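Local coordinates for CDGSH iron-sulfur domain-containing protein 3, mitochondrial (Homo sapiens, PDB 6AVJ) that binds two [2Fe-2S] clusters, can pass them to mitochondrial apoferredoxins, and contributes to iron and reactive-oxygen homeostasis in mitochondria, at residues A[1-13]-A[78-92]. The protein carries 2 engineered substitutions. Residues are numbered along the deposited sequence; the frame is centred on the assembly and turned at random.
Sequences PARSVVALKTPIK and CRSERVQKAEVGSPL. Engineered in segment 78-92: C78 (natural residue His). With FES (Fe2/s2 (inorganic) cluster), chain E.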
# COMPACT_ATOMS: atom_id res chain seq x y z
N PRO A 1 -0.91 -13.24 11.18
CA PRO A 1 -0.86 -13.24 9.70
C PRO A 1 0.55 -13.25 9.20
O PRO A 1 1.46 -13.22 10.00
CB PRO A 1 -1.58 -11.95 9.32
CG PRO A 1 -2.50 -11.68 10.54
CD PRO A 1 -1.66 -12.09 11.70
N ALA A 2 0.74 -13.36 7.88
CA ALA A 2 2.08 -13.23 7.32
C ALA A 2 2.63 -11.82 7.61
O ALA A 2 1.88 -10.88 7.87
CB ALA A 2 2.03 -13.49 5.81
N ARG A 3 3.97 -11.69 7.55
CA ARG A 3 4.59 -10.36 7.58
C ARG A 3 4.26 -9.59 6.29
O ARG A 3 4.17 -10.18 5.22
CB ARG A 3 6.12 -10.50 7.72
CG ARG A 3 6.53 -11.19 9.06
CD ARG A 3 8.07 -11.31 9.25
NE ARG A 3 8.70 -10.02 9.52
CZ ARG A 3 10.01 -9.80 9.48
NH1 ARG A 3 10.87 -10.78 9.19
NH2 ARG A 3 10.47 -8.57 9.72
N SER A 4 4.08 -8.28 6.38
CA SER A 4 3.99 -7.53 5.13
C SER A 4 5.37 -7.38 4.51
O SER A 4 6.41 -7.47 5.18
CB SER A 4 3.37 -6.15 5.37
OG SER A 4 4.26 -5.42 6.20
N VAL A 5 5.39 -7.09 3.22
CA VAL A 5 6.64 -6.90 2.49
C VAL A 5 6.63 -5.55 1.76
O VAL A 5 5.59 -4.93 1.51
CB VAL A 5 6.90 -8.09 1.52
CG1 VAL A 5 6.94 -9.45 2.30
CG2 VAL A 5 5.84 -8.14 0.38
N VAL A 6 7.82 -5.05 1.48
CA VAL A 6 7.99 -3.78 0.77
C VAL A 6 7.70 -4.03 -0.71
O VAL A 6 8.40 -4.81 -1.37
CB VAL A 6 9.41 -3.23 0.98
CG1 VAL A 6 9.67 -2.03 0.09
CG2 VAL A 6 9.68 -2.91 2.42
N ALA A 7 6.64 -3.41 -1.25
CA ALA A 7 6.32 -3.60 -2.67
C ALA A 7 7.16 -2.70 -3.56
O ALA A 7 7.61 -3.12 -4.64
CB ALA A 7 4.83 -3.35 -2.93
N LEU A 8 7.31 -1.44 -3.17
CA LEU A 8 8.10 -0.48 -3.92
C LEU A 8 8.62 0.49 -2.89
O LEU A 8 8.19 0.48 -1.73
CB LEU A 8 7.26 0.25 -5.01
CG LEU A 8 6.62 -0.65 -6.06
CD1 LEU A 8 5.41 -0.02 -6.72
CD2 LEU A 8 7.71 -1.03 -7.10
N LYS A 9 9.50 1.39 -3.34
CA LYS A 9 10.15 2.35 -2.47
C LYS A 9 9.78 3.78 -2.79
O LYS A 9 10.37 4.70 -2.22
CB LYS A 9 11.67 2.21 -2.54
CG LYS A 9 12.18 0.94 -1.90
CD LYS A 9 13.72 0.98 -1.98
CE LYS A 9 14.26 -0.36 -1.77
NZ LYS A 9 15.76 -0.38 -2.04
N THR A 10 8.82 4.00 -3.67
CA THR A 10 8.29 5.34 -3.93
C THR A 10 6.78 5.20 -4.04
O THR A 10 6.30 4.21 -4.64
CB THR A 10 8.84 5.95 -5.23
OG1 THR A 10 8.48 5.11 -6.32
CG2 THR A 10 10.30 5.98 -5.21
N PRO A 11 6.02 6.18 -3.53
CA PRO A 11 4.55 6.08 -3.54
C PRO A 11 4.02 6.18 -4.95
O PRO A 11 4.72 6.61 -5.86
CB PRO A 11 4.11 7.29 -2.69
CG PRO A 11 5.23 8.28 -2.82
CD PRO A 11 6.50 7.41 -2.88
N ILE A 12 2.75 5.82 -5.14
CA ILE A 12 2.08 5.98 -6.42
C ILE A 12 1.00 7.04 -6.28
O ILE A 12 0.15 6.99 -5.38
CB ILE A 12 1.51 4.65 -6.95
CG1 ILE A 12 2.67 3.72 -7.28
CG2 ILE A 12 0.71 4.88 -8.22
CD1 ILE A 12 2.24 2.26 -7.43
N LYS A 13 1.04 8.02 -7.16
CA LYS A 13 0.03 9.07 -7.16
C LYS A 13 -1.19 8.55 -7.89
O LYS A 13 -1.07 7.97 -8.97
CB LYS A 13 0.56 10.33 -7.85
CG LYS A 13 1.74 10.95 -7.19
CD LYS A 13 1.95 12.39 -7.65
CE LYS A 13 3.32 12.95 -7.22
NZ LYS A 13 4.45 12.63 -8.18
N CYS A 78 8.93 6.13 3.62
CA CYS A 78 9.75 5.66 2.50
C CYS A 78 11.02 6.47 2.31
O CYS A 78 11.95 5.98 1.67
CB CYS A 78 8.98 5.71 1.16
SG CYS A 78 8.10 7.32 0.90
N ARG A 79 11.06 7.68 2.83
CA ARG A 79 12.24 8.52 2.68
C ARG A 79 13.36 8.15 3.67
O ARG A 79 14.50 8.57 3.51
CB ARG A 79 11.85 9.99 2.79
CG ARG A 79 10.92 10.40 1.66
CD ARG A 79 10.64 11.89 1.62
NE ARG A 79 10.38 12.32 0.25
CZ ARG A 79 9.21 12.22 -0.36
NH1 ARG A 79 8.15 11.70 0.26
NH2 ARG A 79 9.09 12.64 -1.61
N SER A 80 13.03 7.35 4.67
CA SER A 80 14.02 6.91 5.64
C SER A 80 15.08 6.04 4.97
O SER A 80 14.85 5.43 3.92
CB SER A 80 13.33 6.12 6.76
OG SER A 80 12.85 4.86 6.32
N GLU A 81 16.28 6.01 5.57
CA GLU A 81 17.31 5.08 5.08
C GLU A 81 16.87 3.65 5.26
O GLU A 81 17.16 2.77 4.43
CB GLU A 81 18.63 5.33 5.81
CG GLU A 81 19.27 6.65 5.44
CD GLU A 81 19.65 6.71 3.97
OE1 GLU A 81 20.47 5.87 3.52
OE2 GLU A 81 19.13 7.58 3.25
N ARG A 82 16.12 3.39 6.32
CA ARG A 82 15.65 2.03 6.54
C ARG A 82 14.86 1.50 5.33
O ARG A 82 15.06 0.36 4.90
CB ARG A 82 14.82 2.03 7.82
CG ARG A 82 14.27 0.73 8.20
CD ARG A 82 13.83 0.73 9.67
NE ARG A 82 13.56 -0.63 10.15
CZ ARG A 82 12.35 -1.12 10.46
NH1 ARG A 82 11.26 -0.36 10.37
NH2 ARG A 82 12.25 -2.38 10.87
N VAL A 83 13.94 2.30 4.79
CA VAL A 83 13.15 1.82 3.65
C VAL A 83 13.96 1.86 2.37
O VAL A 83 13.85 0.97 1.52
CB VAL A 83 11.83 2.63 3.52
CG1 VAL A 83 11.09 2.29 2.20
CG2 VAL A 83 10.91 2.29 4.70
N GLN A 84 14.76 2.91 2.15
CA GLN A 84 15.45 3.00 0.88
C GLN A 84 16.47 1.87 0.72
O GLN A 84 16.75 1.45 -0.41
CB GLN A 84 16.13 4.35 0.74
CG GLN A 84 15.15 5.50 0.39
CD GLN A 84 14.32 5.17 -0.85
OE1 GLN A 84 14.88 4.96 -1.93
NE2 GLN A 84 13.00 5.08 -0.69
N LYS A 85 17.00 1.34 1.82
CA LYS A 85 17.94 0.22 1.78
C LYS A 85 17.25 -1.12 1.80
O LYS A 85 17.94 -2.15 1.76
CB LYS A 85 18.90 0.26 2.97
CG LYS A 85 19.88 1.41 2.95
CD LYS A 85 20.56 1.48 4.28
CE LYS A 85 21.55 2.58 4.35
NZ LYS A 85 22.21 2.41 5.63
N ALA A 86 15.92 -1.15 1.93
CA ALA A 86 15.22 -2.43 2.01
C ALA A 86 15.17 -3.08 0.64
O ALA A 86 15.33 -2.43 -0.39
CB ALA A 86 13.80 -2.25 2.56
N GLU A 87 14.94 -4.38 0.62
CA GLU A 87 14.82 -5.08 -0.65
C GLU A 87 13.35 -5.25 -0.97
O GLU A 87 12.57 -5.69 -0.12
CB GLU A 87 15.51 -6.44 -0.59
CG GLU A 87 15.47 -7.18 -1.92
CD GLU A 87 16.14 -8.53 -1.85
OE1 GLU A 87 17.24 -8.60 -1.27
OE2 GLU A 87 15.54 -9.52 -2.36
N VAL A 88 12.95 -4.89 -2.20
CA VAL A 88 11.56 -5.09 -2.55
C VAL A 88 11.26 -6.58 -2.45
O VAL A 88 12.08 -7.44 -2.82
CB VAL A 88 11.21 -4.53 -3.95
CG1 VAL A 88 11.46 -3.02 -4.01
CG2 VAL A 88 11.97 -5.24 -5.05
N GLY A 89 10.08 -6.89 -1.93
CA GLY A 89 9.65 -8.27 -1.78
C GLY A 89 10.01 -8.90 -0.45
O GLY A 89 9.53 -10.01 -0.17
N SER A 90 10.79 -8.23 0.36
CA SER A 90 11.17 -8.61 1.71
C SER A 90 10.53 -7.70 2.77
O SER A 90 10.23 -6.53 2.51
CB SER A 90 12.70 -8.55 1.88
OG SER A 90 13.33 -9.56 1.09
N PRO A 91 10.36 -8.22 3.99
CA PRO A 91 9.84 -7.39 5.09
C PRO A 91 10.88 -6.36 5.48
O PRO A 91 12.08 -6.51 5.23
CB PRO A 91 9.58 -8.40 6.22
CG PRO A 91 10.28 -9.65 5.84
CD PRO A 91 10.71 -9.58 4.43
N LEU A 92 10.39 -5.27 6.05
CA LEU A 92 11.28 -4.18 6.42
C LEU A 92 12.09 -4.60 7.65
O LEU A 92 11.62 -5.32 8.57
CB LEU A 92 10.47 -2.89 6.69
CG LEU A 92 11.24 -1.58 6.91
CD1 LEU A 92 12.11 -1.26 5.71
CD2 LEU A 92 10.29 -0.42 7.19
OXT LEU A 92 13.27 -4.24 7.71
FE1 FES E . 5.83 6.68 1.27
FE2 FES E . 5.24 4.11 2.12
S1 FES E . 5.55 4.84 0.04
S2 FES E . 5.44 5.96 3.32
O HOH W 1 7.56 -4.91 6.00
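V6 meets the returning C-terminal tail through both its backbone polar atoms, a compact example of how two irregular segments can be paired without forming a sheet. Its N donates to S90 O at 3.0 Å, and its O receives G89 N at 2.7 Å, nearly straight (171°) and in the carbonyl plane. G89 belongs to the type II turn 87-90, where it takes a positive phi that favours glycine. A water continues the pairing, donating to S4 O and accepting from L92 N.

Among the polar side chains, K9 reaches across with its chain extended beyond CG, bringing NZ to 2.6 Å from Q84 O at the end of helix 81-84. In return, Q84 NE2 donates in its amide plane to a lone pair of K9 O (3.1 Å) and also to C78 O; chi2 of -54° folds the amide back toward both carbonyls. Cutting K9 back to alanine would probably leave Q84 O without its ammonium donor and open a gap beside V83 O.

An apolar contact fills in around these bonds, V6 CG2 lying 4.2 Å from A86 CB. Separately, the P91 ring crosses the R3 side chain at about a right angle, its CB over one guanidinium face, 3.6 Å from R3 CZ.

Nearby, P11 flanks the cluster whose FE1 is bound by C78 SG at 2.4 Å, an engineered cysteine replacing histidine; C74 binds the same iron. The contact brings the N-terminal segment and C-terminal tail together beside one of two [2Fe-2S] sites of the monomeric NEET fold.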